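Local coordinates for probable CoA-transferase alpha subunit (PDB 6COJ), which is the probable alpha subunit of a CoA-transferase-family enzyme and binds a CoA thioester with a spiro-lactone acyl group, at residues A[122-127]-A[172-177]; A[182-188]-A[215-221]; A[249-254]-A[296-300]. The protein carries 1 engineered substitution. All coordinates share one frame; numbering follows the deposited sequence.

In the fold
All three contacts lie well away from the chain's centre, contacts 1 and 2 largely buried and contact 3 only partly. Contact 2 pairs two neighbouring strands of the seven-stranded parallel sheet. Contact 1 sets helix 117-128 against the chain that leaves strand 168-173 and enters strand 177-184, the strand contact 2 uses; even so, nearest atoms of the two stay about 8 Å apart. Contact 3 joins a loop after edge strand 244-247 to the C-terminal helix 293-306. Contact 1 is mostly apolar around one backbone bond, contact 2 combines strand bonds with a histidine-carboxylate pair, and contact 3 relies on amides and aromatic rings. Contacts 2 and 3 meet where E218 accepts from N250 N.

Contact 1 (A[122-127]-A[172-177]); sequences CGLEAA and MPALNL
G123 on helix 117-128 and A174, just past strand 168-173, bring their backbones within 4.6 Å, CA to CA. Here the helix meets an extended chain through its main chain: L175 N donates to G123 O at 3.0 Å, almost straight at the hydrogen but well off the carbonyl plane, 58° above it. That oxygen also takes the helical bond from A127 N, which arrives from the opposite face, so two donors grip one carbonyl without competing for the same side.

G123 has no side chain, and two larger residues close over its backbone. M172 sends its CG to 3.7 Å from G123 N; the bend at its second torsion (chi2 64°) turns the rest of the chain so that CE comes to 4.0 Å from G123 CA. L175 leans in with CB, CG and CD1, its CG 3.9 Å from the same CA. Beside them, C122 SG rests on M172 CB at 3.7 Å. One helical turn on, the small residues interlock: A126 CB lies against the backbone and methyl of A174, while A174 CB touches A127 N. A127 CB in turn lies 3.5 Å from N176 OD1 and also meets L175 O. At the other flank the side chains of L124 and L177 cross obliquely, L124 CD2 4.1 Å from L177 CD1, next to Y206 of helix 203-208.

Strand 133-136 also packs on this helix, with L134 touching C122 and A126. The close glycine-alanine approach joins the helix that follows strand 111-114 of the parallel sheet to the link between the antiparallel three-stranded sheet and that parallel sheet, in an alpha/beta fold of the CoA-transferase family. The same helix carries A117 of the ligand pocket.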
ATOM      1  N   CYS A 122       4.845   7.568   4.586  1.00 13.53           N
ATOM      2  CA  CYS A 122       5.523   6.558   5.385  1.00 13.58           C
ATOM      3  C   CYS A 122       5.129   6.654   6.857  1.00 13.65           C
ATOM      4  O   CYS A 122       4.802   5.641   7.492  1.00 13.27           O
ATOM      5  CB  CYS A 122       7.026   6.749   5.199  1.00 12.58           C
ATOM      6  SG  CYS A 122       8.071   5.598   6.077  1.00 15.79           S
ATOM      7  N   GLY A 123       5.160   7.867   7.418  1.00 11.86           N
ATOM      8  CA  GLY A 123       4.810   8.027   8.820  1.00 14.13           C
ATOM      9  C   GLY A 123       3.368   7.662   9.116  1.00 12.35           C
ATOM     10  O   GLY A 123       3.064   7.104  10.175  1.00 13.32           O
ATOM     11  N   LEU A 124       2.459   7.981   8.192  1.00 13.27           N
ATOM     12  CA  LEU A 124       1.063   7.594   8.381  1.00 12.03           C
ATOM     13  C   LEU A 124       0.903   6.085   8.294  1.00 12.99           C
ATOM     14  O   LEU A 124       0.148   5.495   9.071  1.00 13.94           O
ATOM     15  CB  LEU A 124       0.171   8.285   7.352  1.00 11.97           C
ATOM     16  CG  LEU A 124       0.058   9.804   7.465  1.00 12.52           C
ATOM     17  CD1 LEU A 124      -0.681  10.344   6.250  1.00 14.55           C
ATOM     18  CD2 LEU A 124      -0.678  10.191   8.745  1.00 13.91           C
ATOM     19  N   GLU A 125       1.628   5.444   7.373  1.00 12.04           N
ATOM     20  CA  GLU A 125       1.596   3.990   7.280  1.00 14.01           C
ATOM     21  C   GLU A 125       2.117   3.339   8.557  1.00 12.28           C
ATOM     22  O   GLU A 125       1.585   2.310   8.999  1.00 13.71           O
ATOM     23  CB  GLU A 125       2.405   3.534   6.065  1.00 14.25           C
ATOM     24  CG  GLU A 125       1.675   3.701   4.746  1.00 14.92           C
ATOM     25  CD  GLU A 125       2.556   3.409   3.534  1.00 29.07           C
ATOM     26  OE1 GLU A 125       3.796   3.481   3.660  1.00 41.55           O
ATOM     27  OE2 GLU A 125       1.995   3.104   2.461  1.00 45.60           O
ATOM     28  N   ALA A 126       3.166   3.902   9.152  1.00 12.26           N
ATOM     29  CA  ALA A 126       3.672   3.343  10.403  1.00 12.45           C
ATOM     30  C   ALA A 126       2.611   3.422  11.496  1.00 13.82           C
ATOM     31  O   ALA A 126       2.345   2.435  12.195  1.00 14.58           O
ATOM     32  CB  ALA A 126       4.965   4.048  10.824  1.00 13.41           C
ATOM     33  N   ALA A 127       1.968   4.583  11.635  1.00 13.84           N
ATOM     34  CA  ALA A 127       0.900   4.722  12.615  1.00 13.06           C
ATOM     35  C   ALA A 127      -0.249   3.762  12.331  1.00 13.00           C
ATOM     36  O   ALA A 127      -0.791   3.151  13.259  1.00 13.76           O
ATOM     37  CB  ALA A 127       0.401   6.169  12.635  1.00 14.24           C
ATOM     38  N   MET A 172      11.637   6.706   9.918  1.00 12.77           N
ATOM     39  CA  MET A 172      10.533   7.652   9.980  1.00 12.91           C
ATOM     40  C   MET A 172       9.629   7.282  11.146  1.00 15.45           C
ATOM     41  O   MET A 172       9.063   6.185  11.152  1.00 14.57           O
ATOM     42  CB  MET A 172       9.744   7.603   8.677  1.00 13.41           C
ATOM     43  CG  MET A 172       8.538   8.527   8.697  1.00 12.59           C
ATOM     44  SD  MET A 172       9.026  10.253   8.841  1.00 14.12           S
ATOM     45  CE  MET A 172       7.449  10.932   9.330  1.00 15.31           C
ATOM     46  N   PRO A 173       9.472   8.139  12.152  1.00 13.26           N
ATOM     47  CA  PRO A 173       8.586   7.793  13.267  1.00 13.22           C
ATOM     48  C   PRO A 173       7.129   7.800  12.828  1.00 15.14           C
ATOM     49  O   PRO A 173       6.731   8.503  11.891  1.00 15.21           O
ATOM     50  CB  PRO A 173       8.849   8.913  14.281  1.00 15.94           C
ATOM     51  CG  PRO A 173       9.202  10.095  13.407  1.00 15.97           C
ATOM     52  CD  PRO A 173      10.034   9.495  12.293  1.00 13.06           C
ATOM     53  N   ALA A 174       6.324   7.014  13.534  1.00 14.15           N
ATOM     54  CA  ALA A 174       4.892   7.011  13.274  1.00 13.68           C
ATOM     55  C   ALA A 174       4.303   8.400  13.487  1.00 13.28           C
ATOM     56  O   ALA A 174       4.613   9.087  14.470  1.00 15.30           O
ATOM     57  CB  ALA A 174       4.203   6.021  14.208  1.00 16.39           C
ATOM     58  N   LEU A 175       3.450   8.814  12.551  1.00 13.35           N
ATOM     59  CA  LEU A 175       2.689  10.055  12.690  1.00 13.19           C
ATOM     60  C   LEU A 175       1.322   9.740  13.301  1.00 13.81           C
ATOM     61  O   LEU A 175       0.275   9.783  12.646  1.00 15.24           O
ATOM     62  CB  LEU A 175       2.574  10.758  11.336  1.00 14.14           C
ATOM     63  CG  LEU A 175       3.899  11.267  10.752  1.00 13.69           C
ATOM     64  CD1 LEU A 175       3.725  11.717   9.307  1.00 15.74           C
ATOM     65  CD2 LEU A 175       4.466  12.401  11.603  1.00 16.35           C
ATOM     66  N   ASN A 176       1.347   9.388  14.584  1.00 15.16           N
ATOM     67  CA  ASN A 176       0.108   9.114  15.295  1.00 14.72           C
ATOM     68  C   ASN A 176      -0.673  10.405  15.483  1.00 14.70           C
ATOM     69  O   ASN A 176      -0.109  11.444  15.827  1.00 16.84           O
ATOM     70  CB  ASN A 176       0.414   8.505  16.660  1.00 14.98           C
ATOM     71  CG  ASN A 176       1.334   7.310  16.557  1.00 24.72           C
ATOM     72  OD1 ASN A 176       0.917   6.237  16.139  1.00 26.46           O
ATOM     73  ND2 ASN A 176       2.597   7.494  16.928  1.00 26.86           N
ATOM     74  N   LEU A 177      -1.979  10.339  15.274  1.00 13.14           N
ATOM     75  CA  LEU A 177      -2.831  11.517  15.312  1.00 13.07           C
ATOM     76  C   LEU A 177      -3.913  11.375  16.373  1.00 14.96           C
ATOM     77  O   LEU A 177      -4.510  10.305  16.528  1.00 15.56           O
ATOM     78  CB  LEU A 177      -3.526  11.699  13.963  1.00 13.48           C
ATOM     79  CG  LEU A 177      -2.641  11.582  12.717  1.00 14.42           C
ATOM     80  CD1 LEU A 177      -3.491  11.564  11.448  1.00 14.38           C
ATOM     81  CD2 LEU A 177      -1.631  12.719  12.679  1.00 16.83           C
TER

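Contact 2 (A[182-188]-A[215-221]); sequences VHLNLGD and VSVERVV
Two adjacent parallel strands, 177-184 and 213-217, meet through the polar pair H183 and S216 and the apolar row V182, V215, L184 and V217 on the other face. With CG opposite its backbone N (chi1 -175°), H183 lays its imidazole across the neighbouring strand. ND1 shares a hydrogen bond with S216 OG at 2.7 Å, and NE2 donates to E218 OE1, also at 2.7 Å. Both partners sit at the ring edge. The carboxylate is turned 77° from the ring plane and receives the bond on its anti side, 27° out of its own plane; Y261 OH also binds OE1, and N250 N binds OE2.

Helix 203-208 lies between these strands in the chain, making a beta-alpha-beta crossover, and its D203 and C207 pack on V182. On that face V182 CG2 meets V215 CG2 at 3.8 Å. The backbones run in register, S216 N bonding to V182 O at 2.9 Å and L184 N to S216 O at 2.8 Å.

N185 and L186 form a classic bulge against A194 of strand 193-194; beyond it G187 pairs again with 215-221, V221 N donating to G187 O at 2.9 Å. The side chains of L186 and V221 cross at about a right angle, L186 CD1 3.7 Å from V221 CG1.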
ATOM      1  N   VAL A 182     -11.114  14.591   7.074  1.00 14.36           N
ATOM      2  CA  VAL A 182     -11.021  14.288   5.649  1.00 13.84           C
ATOM      3  C   VAL A 182     -12.365  14.595   5.001  1.00 13.76           C
ATOM      4  O   VAL A 182     -13.407  14.585   5.657  1.00 14.22           O
ATOM      5  CB  VAL A 182     -10.605  12.818   5.371  1.00 13.06           C
ATOM      6  CG1 VAL A 182      -9.241  12.498   6.014  1.00 13.99           C
ATOM      7  CG2 VAL A 182     -11.672  11.843   5.867  1.00 14.77           C
ATOM      8  N   HIS A 183     -12.331  14.863   3.693  1.00 13.19           N
ATOM      9  CA  HIS A 183     -13.530  15.133   2.903  1.00 12.56           C
ATOM     10  C   HIS A 183     -13.571  14.190   1.712  1.00 13.77           C
ATOM     11  O   HIS A 183     -12.590  14.084   0.968  1.00 15.14           O
ATOM     12  CB  HIS A 183     -13.536  16.570   2.373  1.00 14.01           C
ATOM     13  CG  HIS A 183     -14.797  16.930   1.661  1.00 14.39           C
ATOM     14  ND1 HIS A 183     -15.947  17.282   2.336  1.00 15.13           N
ATOM     15  CD2 HIS A 183     -15.102  16.980   0.341  1.00 15.05           C
ATOM     16  CE1 HIS A 183     -16.903  17.549   1.460  1.00 15.44           C
ATOM     17  NE2 HIS A 183     -16.415  17.378   0.243  1.00 16.63           N
ATOM     18  N   LEU A 184     -14.710  13.535   1.517  1.00 13.90           N
ATOM     19  CA  LEU A 184     -14.885  12.582   0.430  1.00 13.82           C
ATOM     20  C   LEU A 184     -16.168  12.886  -0.339  1.00 15.08           C
ATOM     21  O   LEU A 184     -16.980  13.731   0.049  1.00 15.23           O
ATOM     22  CB  LEU A 184     -14.853  11.132   0.942  1.00 13.85           C
ATOM     23  CG  LEU A 184     -13.429  10.679   1.274  1.00 13.91           C
ATOM     24  CD1 LEU A 184     -13.433   9.405   2.102  1.00 15.70           C
ATOM     25  CD2 LEU A 184     -12.613  10.465  -0.010  1.00 15.34           C
ATOM     26  N   ASN A 185     -16.353  12.189  -1.457  1.00 14.65           N
ATOM     27  CA  ASN A 185     -17.453  12.556  -2.336  1.00 14.04           C
ATOM     28  C   ASN A 185     -18.790  11.964  -1.917  1.00 14.48           C
ATOM     29  O   ASN A 185     -19.835  12.564  -2.178  1.00 17.33           O
ATOM     30  CB  ASN A 185     -17.128  12.203  -3.789  1.00 14.87           C
ATOM     31  CG  ASN A 185     -15.902  12.941  -4.287  1.00 15.93           C
ATOM     32  OD1 ASN A 185     -16.004  14.054  -4.842  1.00 19.50           O
ATOM     33  ND2 ASN A 185     -14.745  12.352  -4.083  1.00 13.54           N
ATOM     34  N   LEU A 186     -18.790  10.788  -1.305  1.00 16.14           N
ATOM     35  CA  LEU A 186     -20.029  10.082  -1.036  1.00 16.85           C
ATOM     36  C   LEU A 186     -19.799   9.194   0.170  1.00 17.19           C
ATOM     37  O   LEU A 186     -18.713   8.630   0.328  1.00 17.61           O
ATOM     38  CB  LEU A 186     -20.387   9.203  -2.241  1.00 19.97           C
ATOM     39  CG  LEU A 186     -21.834   8.770  -2.406  1.00 24.99           C
ATOM     40  CD1 LEU A 186     -22.743   9.989  -2.538  1.00 25.24           C
ATOM     41  CD2 LEU A 186     -21.922   7.912  -3.643  1.00 24.60           C
ATOM     42  N   GLY A 187     -20.815   9.049   1.005  1.00 15.35           N
ATOM     43  CA  GLY A 187     -20.683   8.166   2.150  1.00 16.73           C
ATOM     44  C   GLY A 187     -22.037   7.862   2.745  1.00 16.36           C
ATOM     45  O   GLY A 187     -23.032   8.515   2.428  1.00 16.90           O
ATOM     46  N   ASP A 188     -22.056   6.865   3.630  1.00 14.92           N
ATOM     47  CA  ASP A 188     -23.258   6.497   4.362  1.00 16.26           C
ATOM     48  C   ASP A 188     -23.166   7.001   5.807  1.00 15.24           C
ATOM     49  O   ASP A 188     -22.152   7.573   6.226  1.00 15.96           O
ATOM     50  CB  ASP A 188     -23.582   5.005   4.169  1.00 15.58           C
ATOM     51  CG  ASP A 188     -22.679   4.057   4.969  1.00 15.19           C
ATOM     52  OD1 ASP A 188     -21.919   4.509   5.861  1.00 15.34           O
ATOM     53  OD2 ASP A 188     -22.691   2.853   4.627  1.00 16.49           O
ATOM     54  N   VAL A 215     -15.232  12.480   8.809  1.00 16.13           N
ATOM     55  CA  VAL A 215     -15.297  12.582   7.354  1.00 14.05           C
ATOM     56  C   VAL A 215     -16.484  13.460   7.000  1.00 15.62           C
ATOM     57  O   VAL A 215     -17.613  13.194   7.430  1.00 16.65           O
ATOM     58  CB  VAL A 215     -15.386  11.211   6.656  1.00 17.41           C
ATOM     59  CG1 VAL A 215     -16.595  10.413   7.111  1.00 21.77           C
ATOM     60  CG2 VAL A 215     -15.408  11.395   5.144  1.00 15.74           C
ATOM     61  N   SER A 216     -16.227  14.531   6.263  1.00 13.55           N
ATOM     62  CA  SER A 216     -17.307  15.255   5.619  1.00 14.37           C
ATOM     63  C   SER A 216     -17.468  14.707   4.205  1.00 15.39           C
ATOM     64  O   SER A 216     -16.495  14.280   3.581  1.00 16.55           O
ATOM     65  CB  SER A 216     -17.055  16.771   5.642  1.00 15.37           C
ATOM     66  OG  SER A 216     -15.817  17.114   5.038  1.00 16.44           O
ATOM     67  N   VAL A 217     -18.710  14.667   3.721  1.00 16.27           N
ATOM     68  CA  VAL A 217     -18.994  14.124   2.395  1.00 15.52           C
ATOM     69  C   VAL A 217     -19.923  15.075   1.660  1.00 17.63           C
ATOM     70  O   VAL A 217     -20.726  15.784   2.273  1.00 18.06           O
ATOM     71  CB  VAL A 217     -19.613  12.702   2.423  1.00 16.64           C
ATOM     72  CG1 VAL A 217     -18.636  11.705   2.997  1.00 16.23           C
ATOM     73  CG2 VAL A 217     -20.907  12.707   3.222  1.00 20.16           C
ATOM     74  N   GLU A 218     -19.828  15.076   0.323  1.00 19.13           N
ATOM     75  CA  GLU A 218     -20.742  15.893  -0.471  1.00 20.63           C
ATOM     76  C   GLU A 218     -22.197  15.501  -0.243  1.00 21.47           C
ATOM     77  O   GLU A 218     -23.091  16.358  -0.260  1.00 23.53           O
ATOM     78  CB  GLU A 218     -20.428  15.794  -1.966  1.00 22.53           C
ATOM     79  CG  GLU A 218     -19.091  16.350  -2.410  1.00 22.16           C
ATOM     80  CD  GLU A 218     -19.041  17.862  -2.262  1.00 23.83           C
ATOM     81  OE1 GLU A 218     -18.023  18.348  -1.733  1.00 22.89           O
ATOM     82  OE2 GLU A 218     -20.027  18.538  -2.619  1.00 26.21           O
ATOM     83  N   ARG A 219     -22.457  14.212  -0.063  1.00 20.22           N
ATOM     84  CA  ARG A 219     -23.811  13.711   0.096  1.00 21.15           C
ATOM     85  C   ARG A 219     -23.750  12.423   0.902  1.00 19.28           C
ATOM     86  O   ARG A 219     -22.871  11.580   0.685  1.00 18.72           O
ATOM     87  CB  ARG A 219     -24.446  13.425  -1.272  1.00 24.24           C
ATOM     88  CG  ARG A 219     -25.896  12.961  -1.205  1.00 30.12           C
ATOM     89  CD  ARG A 219     -26.444  12.647  -2.590  1.00 43.60           C
ATOM     90  NE  ARG A 219     -26.333  13.787  -3.488  1.00 58.52           N
ATOM     91  CZ  ARG A 219     -27.301  14.676  -3.690  1.00 77.35           C
ATOM     92  NH1 ARG A 219     -28.459  14.561  -3.043  1.00 73.09           N
ATOM     93  NH2 ARG A 219     -27.112  15.689  -4.535  1.00 58.89           N
ATOM     94  N   VAL A 220     -24.693  12.276   1.829  1.00 20.36           N
ATOM     95  CA  VAL A 220     -24.888  11.042   2.572  1.00 19.22           C
ATOM     96  C   VAL A 220     -25.991  10.261   1.879  1.00 20.03           C
ATOM     97  O   VAL A 220     -27.063  10.811   1.586  1.00 22.02           O
ATOM     98  CB  VAL A 220     -25.249  11.324   4.040  1.00 21.65           C
ATOM     99  CG1 VAL A 220     -25.607  10.024   4.753  1.00 24.58           C
ATOM    100  CG2 VAL A 220     -24.095  11.984   4.745  1.00 21.51           C
ATOM    101  N   VAL A 221     -25.721   8.985   1.598  1.00 19.29           N
ATOM    102  CA  VAL A 221     -26.658   8.094   0.929  1.00 20.45           C
ATOM    103  C   VAL A 221     -26.730   6.796   1.726  1.00 20.80           C
ATOM    104  O   VAL A 221     -25.922   6.545   2.614  1.00 19.28           O
ATOM    105  CB  VAL A 221     -26.229   7.811  -0.525  1.00 22.25           C
ATOM    106  CG1 VAL A 221     -26.173   9.107  -1.330  1.00 24.17           C
ATOM    107  CG2 VAL A 221     -24.876   7.114  -0.541  1.00 21.67           C
TER

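Contact 3 (A[249-254]-A[296-300]); sequences PNGAHF and YQAAV
The imidazole of H253 is sandwiched. V300 CG1 presses on one face, 3.3 Å from NE2, and F254 CB lies 3.5 Å above the other, offset toward the rim. At the edge, in the ring plane, ND1 and Y296 OH form a 2.7 Å hydrogen bond in which either could donate. The two rings meet rim to rim, centroids 5.6 Å apart and planes at 65°. The phenol carries V300 CG2 toward the rim of one face, so this valine touches a face of each ring; Q297 NE2 lies at the phenol's edge, in its plane, and R52 makes a cation-pi contact with the tyrosine. F254 follows a cis peptide bond and turns its own ring edge to the same hydroxyl, CD2 lying 3.6 Å from Y296 OH.

A second grip is made by amides. N250 ND2 donates to Q297 OE1 at 2.9 Å, nearly straight and on a lone pair in the carbonyl plane. In return Q297 NE2 donates to the backbone N250 O at 3.1 Å, from 60° above that carbonyl's plane. H253 N reaches N250 O from the opposite face, closing the type I turn N250 to H253, so one oxygen serves both the turn and the helix. Q297 can offer both ends of its amide because its chain bends back at the second torsion (chi2 -66°); E293 OE2 takes a further bond from NE2.

The loop is thus pinned to helix 293-306 at two places, by paired amides at the more open side and by a buried ring pair within. D264 OD2 holds H253 NE2, so both ring nitrogens have partners, which would fix how the ring is turned; the carboxylate could favour a proton on NE2, while whether ND1 or the phenol donates stays open.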
ATOM      1  N   PRO A 249     -22.220  19.550   1.480  1.00 19.25           N
ATOM      2  CA  PRO A 249     -22.155  19.850   0.043  1.00 18.71           C
ATOM      3  C   PRO A 249     -21.268  21.057  -0.221  1.00 21.08           C
ATOM      4  O   PRO A 249     -21.334  22.063   0.489  1.00 20.77           O
ATOM      5  CB  PRO A 249     -23.613  20.141  -0.337  1.00 23.29           C
ATOM      6  CG  PRO A 249     -24.437  19.668   0.819  1.00 23.04           C
ATOM      7  CD  PRO A 249     -23.575  19.687   2.032  1.00 19.74           C
ATOM      8  N   ASN A 250     -20.416  20.941  -1.244  1.00 19.48           N
ATOM      9  CA  ASN A 250     -19.417  21.961  -1.551  1.00 18.42           C
ATOM     10  C   ASN A 250     -18.446  22.160  -0.393  1.00 17.39           C
ATOM     11  O   ASN A 250     -17.838  23.228  -0.262  1.00 19.39           O
ATOM     12  CB  ASN A 250     -20.050  23.293  -1.994  1.00 19.23           C
ATOM     13  CG  ASN A 250     -19.255  23.992  -3.091  1.00 24.13           C
ATOM     14  OD1 ASN A 250     -18.701  23.347  -3.985  1.00 25.33           O
ATOM     15  ND2 ASN A 250     -19.207  25.325  -3.035  1.00 25.43           N
ATOM     16  N   GLY A 251     -18.288  21.124   0.438  1.00 18.20           N
ATOM     17  CA  GLY A 251     -17.503  21.201   1.656  1.00 20.33           C
ATOM     18  C   GLY A 251     -16.006  21.192   1.453  1.00 17.83           C
ATOM     19  O   GLY A 251     -15.270  21.312   2.440  1.00 16.74           O
ATOM     20  N   ALA A 252     -15.538  21.037   0.212  1.00 15.80           N
ATOM     21  CA  ALA A 252     -14.131  21.206  -0.103  1.00 15.51           C
ATOM     22  C   ALA A 252     -13.814  22.576  -0.698  1.00 14.74           C
ATOM     23  O   ALA A 252     -12.635  22.901  -0.862  1.00 16.27           O
ATOM     24  CB  ALA A 252     -13.648  20.092  -1.042  1.00 15.50           C
ATOM     25  N   HIS A 253     -14.826  23.386  -1.005  1.00 16.60           N
ATOM     26  CA  HIS A 253     -14.583  24.701  -1.594  1.00 16.98           C
ATOM     27  C   HIS A 253     -13.651  25.499  -0.677  1.00 15.97           C
ATOM     28  O   HIS A 253     -13.900  25.551   0.523  1.00 18.77           O
ATOM     29  CB  HIS A 253     -15.908  25.448  -1.762  1.00 17.74           C
ATOM     30  CG  HIS A 253     -15.764  26.756  -2.471  1.00 17.92           C
ATOM     31  ND1 HIS A 253     -15.397  27.918  -1.823  1.00 18.58           N
ATOM     32  CD2 HIS A 253     -15.916  27.083  -3.777  1.00 21.79           C
ATOM     33  CE1 HIS A 253     -15.323  28.902  -2.700  1.00 19.84           C
ATOM     34  NE2 HIS A 253     -15.642  28.425  -3.891  1.00 19.50           N
ATOM     35  N   PHE A 254     -12.601  26.141  -1.200  1.00 17.81           N
ATOM     36  CA  PHE A 254     -12.378  26.398  -2.620  1.00 18.00           C
ATOM     37  C   PHE A 254     -11.372  25.474  -3.304  1.00 18.42           C
ATOM     38  O   PHE A 254     -10.856  25.814  -4.370  1.00 20.33           O
ATOM     39  CB  PHE A 254     -11.917  27.858  -2.805  1.00 17.82           C
ATOM     40  CG  PHE A 254     -10.889  28.312  -1.794  1.00 21.38           C
ATOM     41  CD1 PHE A 254      -9.531  28.072  -1.997  1.00 21.23           C
ATOM     42  CD2 PHE A 254     -11.280  28.978  -0.637  1.00 20.81           C
ATOM     43  CE1 PHE A 254      -8.589  28.497  -1.061  1.00 21.76           C
ATOM     44  CE2 PHE A 254     -10.342  29.404   0.302  1.00 22.40           C
ATOM     45  CZ  PHE A 254      -8.997  29.163   0.088  1.00 24.59           C
ATOM     46  N   TYR A 296     -21.151  31.197   4.399  1.00 23.15           N
ATOM     47  CA  TYR A 296     -19.991  31.137   3.518  1.00 23.97           C
ATOM     48  C   TYR A 296     -20.408  30.747   2.109  1.00 22.60           C
ATOM     49  O   TYR A 296     -19.990  31.374   1.128  1.00 21.83           O
ATOM     50  CB  TYR A 296     -18.971  30.135   4.067  1.00 22.35           C
ATOM     51  CG  TYR A 296     -17.822  29.851   3.124  1.00 21.52           C
ATOM     52  CD1 TYR A 296     -16.700  30.664   3.104  1.00 21.81           C
ATOM     53  CD2 TYR A 296     -17.864  28.767   2.247  1.00 20.75           C
ATOM     54  CE1 TYR A 296     -15.641  30.404   2.250  1.00 21.11           C
ATOM     55  CE2 TYR A 296     -16.816  28.507   1.385  1.00 20.22           C
ATOM     56  CZ  TYR A 296     -15.709  29.325   1.390  1.00 20.28           C
ATOM     57  OH  TYR A 296     -14.656  29.084   0.544  1.00 19.91           O
ATOM     58  N   GLN A 297     -21.228  29.699   1.992  1.00 23.01           N
ATOM     59  CA  GLN A 297     -21.610  29.193   0.678  1.00 21.48           C
ATOM     60  C   GLN A 297     -22.414  30.230  -0.094  1.00 23.05           C
ATOM     61  O   GLN A 297     -22.229  30.399  -1.305  1.00 23.44           O
ATOM     62  CB  GLN A 297     -22.396  27.889   0.834  1.00 24.11           C
ATOM     63  CG  GLN A 297     -21.571  26.714   1.354  1.00 23.47           C
ATOM     64  CD  GLN A 297     -20.498  26.273   0.377  1.00 20.94           C
ATOM     65  OE1 GLN A 297     -20.620  26.488  -0.829  1.00 23.59           O
ATOM     66  NE2 GLN A 297     -19.451  25.623   0.888  1.00 21.00           N
ATOM     67  N   ALA A 298     -23.298  30.952   0.595  1.00 23.33           N
ATOM     68  CA  ALA A 298     -24.045  32.012  -0.071  1.00 23.72           C
ATOM     69  C   ALA A 298     -23.113  33.113  -0.562  1.00 24.96           C
ATOM     70  O   ALA A 298     -23.277  33.629  -1.675  1.00 24.57           O
ATOM     71  CB  ALA A 298     -25.091  32.583   0.885  1.00 26.37           C
ATOM     72  N   ALA A 299     -22.127  33.490   0.255  1.00 23.11           N
ATOM     73  CA  ALA A 299     -21.227  34.570  -0.132  1.00 23.27           C
ATOM     74  C   ALA A 299     -20.328  34.150  -1.283  1.00 23.72           C
ATOM     75  O   ALA A 299     -19.998  34.966  -2.153  1.00 26.05           O
ATOM     76  CB  ALA A 299     -20.386  34.998   1.069  1.00 26.36           C
ATOM     77  N   VAL A 300     -19.924  32.885  -1.300  1.00 22.45           N
ATOM     78  CA  VAL A 300     -19.102  32.388  -2.390  1.00 24.14           C
ATOM     79  C   VAL A 300     -19.891  32.363  -3.691  1.00 23.55           C
ATOM     80  O   VAL A 300     -19.358  32.670  -4.765  1.00 25.63           O
ATOM     81  CB  VAL A 300     -18.547  31.010  -1.996  1.00 27.35           C
ATOM     82  CG1 VAL A 300     -18.321  30.147  -3.221  1.00 33.70           C
ATOM     83  CG2 VAL A 300     -17.290  31.206  -1.164  1.00 28.69           C
TER